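Local coordinates for protein beta-lactamase OXA-2 (PDB 1K38) that hydrolyses the beta-lactam ring of penicillins such as oxacillin, as a class D serine beta-lactamase that confers antibiotic resistance, at residues 10-19 / 227-238. Sequence-based numbering, arbitrary orientation.
With FMT (formic acid), chain C.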
loop_
_atom_site.group_PDB
_atom_site.type_symbol
_atom_site.label_atom_id
_atom_site.label_comp_id
_atom_site.label_asym_id
_atom_site.label_seq_id
_atom_site.Cartn_x
_atom_site.Cartn_y
_atom_site.Cartn_z
ATOM N N TRP A 10 6.188 -28.653 10.032
ATOM C CA TRP A 10 5.654 -27.950 8.874
ATOM C C TRP A 10 5.756 -28.796 7.614
ATOM O O TRP A 10 5.291 -28.397 6.549
ATOM C CB TRP A 10 6.375 -26.616 8.669
ATOM C CG TRP A 10 5.879 -25.540 9.591
ATOM C CD1 TRP A 10 4.866 -25.643 10.504
ATOM C CD2 TRP A 10 6.364 -24.194 9.685
ATOM N NE1 TRP A 10 4.691 -24.447 11.158
ATOM C CE2 TRP A 10 5.597 -23.540 10.675
ATOM C CE3 TRP A 10 7.374 -23.475 9.027
ATOM C CZ2 TRP A 10 5.806 -22.199 11.024
ATOM C CZ3 TRP A 10 7.582 -22.145 9.374
ATOM C CH2 TRP A 10 6.798 -21.520 10.367
ATOM N N ARG A 11 6.358 -29.973 7.735
ATOM C CA ARG A 11 6.482 -30.851 6.583
ATOM C C ARG A 11 5.095 -31.231 6.078
ATOM O O ARG A 11 4.910 -31.492 4.891
ATOM C CB ARG A 11 7.268 -32.115 6.946
ATOM C CG ARG A 11 7.423 -33.088 5.787
ATOM C CD ARG A 11 8.517 -34.109 6.053
ATOM N NE ARG A 11 9.807 -33.460 6.271
ATOM C CZ ARG A 11 10.966 -34.102 6.362
ATOM N NH1 ARG A 11 11.008 -35.424 6.251
ATOM N NH2 ARG A 11 12.087 -33.422 6.562
ATOM N N LYS A 12 4.115 -31.246 6.978
ATOM C CA LYS A 12 2.754 -31.605 6.595
ATOM C C LYS A 12 2.181 -30.646 5.561
ATOM O O LYS A 12 1.371 -31.040 4.723
ATOM C CB LYS A 12 1.834 -31.643 7.819
ATOM C CG LYS A 12 1.594 -30.298 8.477
ATOM C CD LYS A 12 0.593 -30.437 9.609
ATOM C CE LYS A 12 0.386 -29.122 10.335
ATOM N NZ LYS A 12 -0.617 -29.258 11.430
ATOM N N PHE A 13 2.597 -29.386 5.619
ATOM C CA PHE A 13 2.111 -28.398 4.667
ATOM C C PHE A 13 2.725 -28.628 3.292
ATOM O O PHE A 13 2.057 -28.457 2.272
ATOM C CB PHE A 13 2.422 -26.984 5.163
ATOM C CG PHE A 13 1.650 -26.596 6.395
ATOM C CD1 PHE A 13 0.263 -26.488 6.357
ATOM C CD2 PHE A 13 2.307 -26.362 7.598
ATOM C CE1 PHE A 13 -0.458 -26.152 7.500
ATOM C CE2 PHE A 13 1.599 -26.026 8.744
ATOM C CZ PHE A 13 0.213 -25.920 8.698
ATOM N N PHE A 14 3.994 -29.019 3.258
ATOM C CA PHE A 14 4.653 -29.282 1.986
ATOM C C PHE A 14 4.134 -30.582 1.386
ATOM O O PHE A 14 3.902 -30.666 0.185
ATOM C CB PHE A 14 6.172 -29.364 2.159
ATOM C CG PHE A 14 6.831 -28.027 2.355
ATOM C CD1 PHE A 14 6.831 -27.408 3.599
ATOM C CD2 PHE A 14 7.432 -27.374 1.284
ATOM C CE1 PHE A 14 7.421 -26.151 3.774
ATOM C CE2 PHE A 14 8.023 -26.121 1.448
ATOM C CZ PHE A 14 8.018 -25.509 2.693
ATOM N N SER A 15 3.945 -31.592 2.228
ATOM C CA SER A 15 3.446 -32.876 1.751
ATOM C C SER A 15 2.001 -32.738 1.274
ATOM O O SER A 15 1.592 -33.403 0.324
ATOM C CB SER A 15 3.541 -33.929 2.861
ATOM O OG SER A 15 2.810 -33.540 4.009
ATOM N N GLU A 16 1.236 -31.867 1.928
ATOM C CA GLU A 16 -0.156 -31.643 1.557
ATOM C C GLU A 16 -0.230 -31.242 0.092
ATOM O O GLU A 16 -1.150 -31.626 -0.628
ATOM C CB GLU A 16 -0.769 -30.535 2.418
ATOM C CG GLU A 16 -2.273 -30.375 2.236
ATOM C CD GLU A 16 -2.836 -29.183 2.987
ATOM O OE1 GLU A 16 -2.407 -28.947 4.136
ATOM O OE2 GLU A 16 -3.717 -28.487 2.436
ATOM N N PHE A 17 0.755 -30.465 -0.345
ATOM C CA PHE A 17 0.810 -30.003 -1.722
ATOM C C PHE A 17 1.894 -30.716 -2.517
ATOM O O PHE A 17 2.345 -30.219 -3.550
ATOM C CB PHE A 17 1.030 -28.488 -1.739
ATOM C CG PHE A 17 -0.118 -27.717 -1.164
ATOM C CD1 PHE A 17 -1.301 -27.571 -1.885
ATOM C CD2 PHE A 17 -0.047 -27.188 0.120
ATOM C CE1 PHE A 17 -2.395 -26.913 -1.334
ATOM C CE2 PHE A 17 -1.138 -26.527 0.680
ATOM C CZ PHE A 17 -2.314 -26.391 -0.051
ATOM N N GLN A 18 2.294 -31.888 -2.029
ATOM C CA GLN A 18 3.313 -32.702 -2.680
ATOM C C GLN A 18 4.440 -31.836 -3.227
ATOM O O GLN A 18 4.758 -31.880 -4.415
ATOM C CB GLN A 18 2.677 -33.517 -3.809
ATOM C CG GLN A 18 1.579 -34.460 -3.328
ATOM C CD GLN A 18 0.830 -35.118 -4.468
ATOM O OE1 GLN A 18 0.188 -34.446 -5.273
ATOM N NE2 GLN A 18 0.906 -36.441 -4.540
ATOM N N ALA A 19 5.044 -31.047 -2.346
ATOM C CA ALA A 19 6.123 -30.161 -2.747
ATOM C C ALA A 19 7.377 -30.372 -1.913
ATOM O O ALA A 19 7.319 -30.844 -0.777
ATOM C CB ALA A 19 5.665 -28.707 -2.634
ATOM N N LYS A 227 1.389 -23.785 -5.738
ATOM C CA LYS A 227 1.866 -24.291 -4.456
ATOM C C LYS A 227 2.650 -23.270 -3.645
ATOM O O LYS A 227 2.723 -23.372 -2.421
ATOM C CB LYS A 227 2.733 -25.533 -4.676
ATOM C CG LYS A 227 2.015 -26.648 -5.414
ATOM C CD LYS A 227 2.946 -27.816 -5.652
ATOM C CE LYS A 227 2.240 -28.937 -6.396
ATOM N NZ LYS A 227 3.111 -30.137 -6.507
ATOM N N ARG A 228 3.247 -22.297 -4.324
ATOM C CA ARG A 228 4.029 -21.277 -3.637
ATOM C C ARG A 228 3.164 -20.546 -2.620
ATOM O O ARG A 228 3.474 -20.525 -1.426
ATOM C CB ARG A 228 4.614 -20.297 -4.653
ATOM C CG ARG A 228 5.595 -20.950 -5.626
ATOM C CD ARG A 228 6.035 -19.983 -6.706
ATOM N NE ARG A 228 4.893 -19.483 -7.474
ATOM C CZ ARG A 228 4.985 -18.625 -8.483
ATOM N NH1 ARG A 228 6.171 -18.163 -8.858
ATOM N NH2 ARG A 228 3.887 -18.226 -9.115
ATOM N N GLU A 229 2.069 -19.956 -3.086
ATOM C CA GLU A 229 1.170 -19.252 -2.181
ATOM C C GLU A 229 0.380 -20.197 -1.277
ATOM O O GLU A 229 0.108 -19.873 -0.118
ATOM C CB GLU A 229 0.193 -18.368 -2.965
ATOM C CG GLU A 229 0.794 -17.059 -3.451
ATOM C CD GLU A 229 -0.265 -16.035 -3.835
ATOM O OE1 GLU A 229 -1.291 -15.938 -3.124
ATOM O OE2 GLU A 229 -0.065 -15.314 -4.835
ATOM N N ALA A 230 0.017 -21.367 -1.791
ATOM C CA ALA A 230 -0.759 -22.310 -0.992
ATOM C C ALA A 230 -0.031 -22.719 0.286
ATOM O O ALA A 230 -0.612 -22.713 1.369
ATOM C CB ALA A 230 -1.104 -23.543 -1.820
ATOM N N ILE A 231 1.240 -23.080 0.158
ATOM C CA ILE A 231 2.019 -23.496 1.316
ATOM C C ILE A 231 2.244 -22.343 2.294
ATOM O O ILE A 231 2.023 -22.489 3.495
ATOM C CB ILE A 231 3.377 -24.089 0.874
ATOM C CG1 ILE A 231 3.124 -25.343 0.030
ATOM C CG2 ILE A 231 4.232 -24.428 2.093
ATOM C CD1 ILE A 231 4.349 -25.870 -0.693
ATOM N N VAL A 232 2.676 -21.191 1.788
ATOM C CA VAL A 232 2.912 -20.050 2.661
ATOM C C VAL A 232 1.647 -19.608 3.387
ATOM O O VAL A 232 1.669 -19.368 4.596
ATOM C CB VAL A 232 3.472 -18.844 1.880
ATOM C CG1 VAL A 232 3.604 -17.641 2.813
ATOM C CG2 VAL A 232 4.826 -19.194 1.287
ATOM N N ARG A 233 0.544 -19.492 2.656
ATOM C CA ARG A 233 -0.700 -19.067 3.279
ATOM C C ARG A 233 -1.163 -20.040 4.357
ATOM O O ARG A 233 -1.654 -19.614 5.401
ATOM C CB ARG A 233 -1.792 -18.878 2.222
ATOM C CG ARG A 233 -1.580 -17.653 1.338
ATOM C CD ARG A 233 -2.663 -17.550 0.275
ATOM N NE ARG A 233 -2.479 -16.390 -0.598
ATOM C CZ ARG A 233 -2.931 -15.169 -0.328
ATOM N NH1 ARG A 233 -3.602 -14.939 0.794
ATOM N NH2 ARG A 233 -2.705 -14.175 -1.179
ATOM N N ALA A 234 -0.999 -21.338 4.113
ATOM C CA ALA A 234 -1.403 -22.344 5.094
ATOM C C ALA A 234 -0.584 -22.163 6.368
ATOM O O ALA A 234 -1.118 -22.192 7.478
ATOM C CB ALA A 234 -1.198 -23.745 4.534
ATOM N N ILE A 235 0.722 -21.971 6.202
ATOM C CA ILE A 235 1.604 -21.777 7.345
ATOM C C ILE A 235 1.294 -20.465 8.069
ATOM O O ILE A 235 1.189 -20.439 9.297
ATOM C CB ILE A 235 3.088 -21.819 6.899
ATOM C CG1 ILE A 235 3.427 -23.240 6.434
ATOM C CG2 ILE A 235 4.007 -21.383 8.040
ATOM C CD1 ILE A 235 4.836 -23.415 5.897
ATOM N N LEU A 236 1.129 -19.378 7.317
ATOM C CA LEU A 236 0.821 -18.096 7.937
ATOM C C LEU A 236 -0.487 -18.178 8.724
ATOM O O LEU A 236 -0.592 -17.645 9.827
ATOM C CB LEU A 236 0.733 -16.993 6.879
ATOM C CG LEU A 236 2.057 -16.592 6.221
ATOM C CD1 LEU A 236 1.814 -15.455 5.238
ATOM C CD2 LEU A 236 3.055 -16.166 7.296
ATOM N N ARG A 237 -1.484 -18.854 8.162
ATOM C CA ARG A 237 -2.755 -18.996 8.861
ATOM C C ARG A 237 -2.570 -19.798 10.152
ATOM O O ARG A 237 -3.181 -19.479 11.177
ATOM C CB ARG A 237 -3.799 -19.688 7.972
ATOM C CG ARG A 237 -4.343 -18.828 6.828
ATOM C CD ARG A 237 -5.605 -19.444 6.224
ATOM N NE ARG A 237 -5.363 -20.760 5.635
ATOM C CZ ARG A 237 -4.899 -20.960 4.403
ATOM N NH1 ARG A 237 -4.629 -19.930 3.610
ATOM N NH2 ARG A 237 -4.698 -22.195 3.962
ATOM N N SER A 238 -1.716 -20.819 10.116
ATOM C CA SER A 238 -1.489 -21.652 11.297
ATOM C C SER A 238 -0.896 -20.876 12.470
ATOM O O SER A 238 -1.059 -21.274 13.622
ATOM C CB SER A 238 -0.597 -22.857 10.955
ATOM O OG SER A 238 0.769 -22.500 10.844
HETATM C C FMT C . 6.928 -15.705 -11.398
HETATM O O1 FMT C . 5.961 -16.828 -11.099
HETATM O O2 FMT C . 6.340 -14.332 -11.015
HETATM O O HOH W 1 2.204 -23.913 12.569
#
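Four aromatic rings of residues 10-19 meet helix 227-238, the N- and C-terminal helices of this penicillin-recognising serine hydrolase fold packing side by side against the central beta-sheet, nearly antiparallel at 149°. Ile235 CG2 lies over one face of the Trp10 indole, 3.6 Å from the centroid of its six-membered ring. Ile231 CG2 sits over the centre of the Phe14 ring, 4.0 Å from its centroid, in a second CH-pi contact; Trp10 O is at that ring's edge. Phe17 is sandwiched, with Ala230 CB over one face, 3.7 Å from the ring centroid, and Glu16 CG over the other. Phe13 has Ile235 CA and Ala234 C over one face, Lys12 CG over the opposite face and Trp10 CD1 at its edge; as a knob it fills the hole between Ile231, Ala234, Ile235 and Ser238.

The isoleucines join the layers: with CG1 beside the backbone N (chi1 -63° in Ile231, -67° in Ile235), each CG2 lies anti to that N and is the branch set over the ring, while Ile231 also touches Leu214 and Ile235 touches Ile23 of the sheet. Phe14 stacks on Phe38.

A Schellman motif with Gln18 at positive phi ends helix 11-16. Phe17 O and Gln18 O accept weak hydrogen bonds from NZ of the extended Lys227, whose stronger partner is Asp224. The next residue, Arg228, donates from NH1 to a formic acid, probably from the crystallisation liquor, also hydrogen-bonded to Thr190, a probable substrate-binding residue. Beside Trp10, one water accepts from NE1 at 2.9 Å and donates to Ser238 OG, which itself donates to Ile235 O at 2.6 Å.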